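PDB 3TW9: D-galactonate dehydratase family member SEN1436 from Salmonella enterica subsp. enterica serovar Enteritidis, which dehydrates D-gluconate to 2-dehydro-3-deoxy-D-gluconate with low activity in vitro, using one magnesium ion per subunit. Local coordinates for residues D163-R166 / A167-E171. Sequence-based numbering, arbitrary orientation.
Sequences DNIR and ARMEE
Ile165 and Met169 sit one turn apart on the helix 158-171, and their meeting is part of a local i to i+4 contact in which residues 163-166 pass directly into 167-171 near the surface of the barrel domain. Four successive backbone bonds carry it: Ala167 N to Asp163 O, Arg168 N to Asn164 O, Met169 N to Ile165 O and Glu170 N to Arg166 O, all 2.8 to 2.9 Å long. On the inner side, the two apolar side chains run alongside each other in the same direction, with Ile165 CG2 3.9 Å from Met169 SD. That methyl lies anti to the backbone N of Ile165 (chi1 -63° for CG1), while the Met169 chain is straight through CG and bends only at its terminal methyl. Ile165 is buried against Val176 of strand 175-177 and against Leu235 and Leu239 of helix 221-239.

Arg168 behaves differently. Its first torsion (chi1 -60°) sets CG 3.2 Å from Asn164 O, and bends at chi2 and chi3 then turn the guanidinium back beside the helix, one face over Ala167 CB, offset toward the rim. The group is then gripped by Glu171: NH1 makes a salt bridge to OE2 at 3.0 Å, with OE2 met from above the carboxylate plane, and NE adds a weak bond to OE1. Two links should limit rotation of the guanidinium. Arg166, extended from CG to NE, runs by Lys238 and Leu239 of helix 221-239 to its salt bridge with Glu162, while Glu170 lays its CG 3.5 Å from Arg166 O.

With strands 147-152 and 175-177, this helix forms a parallel beta-alpha-beta crossover of the modified TIM barrel characteristic of the enolase superfamily.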
loop_
_atom_site.group_PDB
_atom_site.type_symbol
_atom_site.label_atom_id
_atom_site.label_comp_id
_atom_site.label_asym_id
_atom_site.label_seq_id
_atom_site.Cartn_x
_atom_site.Cartn_y
_atom_site.Cartn_z
ATOM N N ASP C 163 -11.782 26.238 29.667
ATOM C CA ASP C 163 -11.610 25.407 30.863
ATOM C C ASP C 163 -11.485 23.929 30.503
ATOM O O ASP C 163 -10.726 23.210 31.144
ATOM C CB ASP C 163 -12.778 25.583 31.853
ATOM C CG ASP C 163 -12.829 26.978 32.492
ATOM O OD1 ASP C 163 -11.899 27.795 32.297
ATOM O OD2 ASP C 163 -13.829 27.259 33.189
ATOM N N ASN C 164 -12.248 23.479 29.495
ATOM C CA ASN C 164 -12.169 22.096 29.023
ATOM C C ASN C 164 -10.774 21.793 28.452
ATOM O O ASN C 164 -10.222 20.736 28.732
ATOM C CB ASN C 164 -13.290 21.762 28.018
ATOM C CG ASN C 164 -14.649 21.633 28.676
ATOM O OD1 ASN C 164 -14.759 21.588 29.901
ATOM N ND2 ASN C 164 -15.699 21.589 27.862
ATOM N N ILE C 165 -10.204 22.747 27.708
ATOM C CA ILE C 165 -8.850 22.655 27.142
ATOM C C ILE C 165 -7.830 22.544 28.256
ATOM O O ILE C 165 -6.984 21.666 28.224
ATOM C CB ILE C 165 -8.469 23.873 26.224
ATOM C CG1 ILE C 165 -9.378 23.957 24.995
ATOM C CG2 ILE C 165 -7.028 23.743 25.720
ATOM C CD1 ILE C 165 -9.248 25.263 24.254
ATOM N N ARG C 166 -7.937 23.424 29.254
ATOM C CA ARG C 166 -7.090 23.342 30.453
ATOM C C ARG C 166 -7.187 21.977 31.135
ATOM O O ARG C 166 -6.158 21.342 31.404
ATOM C CB ARG C 166 -7.410 24.483 31.429
ATOM C CG ARG C 166 -6.882 25.840 30.960
ATOM C CD ARG C 166 -6.746 26.831 32.108
ATOM N NE ARG C 166 -6.026 28.031 31.689
ATOM C CZ ARG C 166 -6.607 29.129 31.212
ATOM N NH1 ARG C 166 -7.931 29.192 31.092
ATOM N NH2 ARG C 166 -5.860 30.168 30.854
ATOM N N ALA C 167 -8.417 21.516 31.375
ATOM C CA ALA C 167 -8.660 20.191 31.950
ATOM C C ALA C 167 -8.018 19.073 31.127
ATOM O O ALA C 167 -7.395 18.160 31.680
ATOM C CB ALA C 167 -10.160 19.943 32.121
ATOM N N ARG C 168 -8.140 19.147 29.801
ATOM C CA ARG C 168 -7.581 18.065 28.972
ATOM C C ARG C 168 -6.050 18.127 28.928
ATOM O O ARG C 168 -5.386 17.084 28.872
ATOM C CB ARG C 168 -8.177 18.058 27.542
ATOM C CG ARG C 168 -9.699 17.865 27.457
ATOM C CD ARG C 168 -10.225 16.474 27.855
ATOM N NE ARG C 168 -10.423 16.291 29.303
ATOM C CZ ARG C 168 -11.388 16.851 30.041
ATOM N NH1 ARG C 168 -11.460 16.587 31.338
ATOM N NH2 ARG C 168 -12.286 17.669 29.514
ATOM N N MET C 169 -5.505 19.345 28.970
ATOM C CA MET C 169 -4.050 19.547 29.035
ATOM C C MET C 169 -3.490 18.998 30.344
ATOM O O MET C 169 -2.477 18.326 30.339
ATOM C CB MET C 169 -3.680 21.012 28.873
ATOM C CG MET C 169 -3.848 21.525 27.435
ATOM S SD MET C 169 -3.439 23.254 27.287
ATOM C CE MET C 169 -1.663 23.197 27.470
ATOM N N GLU C 170 -4.200 19.241 31.446
ATOM C CA GLU C 170 -3.890 18.611 32.750
ATOM C C GLU C 170 -3.878 17.078 32.726
ATOM O O GLU C 170 -3.026 16.454 33.358
ATOM C CB GLU C 170 -4.862 19.106 33.838
ATOM C CG GLU C 170 -4.512 20.482 34.408
ATOM C CD GLU C 170 -5.663 21.132 35.168
ATOM O OE1 GLU C 170 -5.787 22.374 35.100
ATOM O OE2 GLU C 170 -6.447 20.410 35.822
ATOM N N GLU C 171 -4.830 16.478 32.002
ATOM C CA GLU C 171 -4.898 15.030 31.813
ATOM C C GLU C 171 -3.756 14.465 30.961
ATOM O O GLU C 171 -3.522 13.267 30.997
ATOM C CB GLU C 171 -6.232 14.611 31.189
ATOM C CG GLU C 171 -7.438 14.849 32.070
ATOM C CD GLU C 171 -8.719 14.228 31.528
ATOM O OE1 GLU C 171 -8.707 13.646 30.418
ATOM O OE2 GLU C 171 -9.750 14.323 32.231
#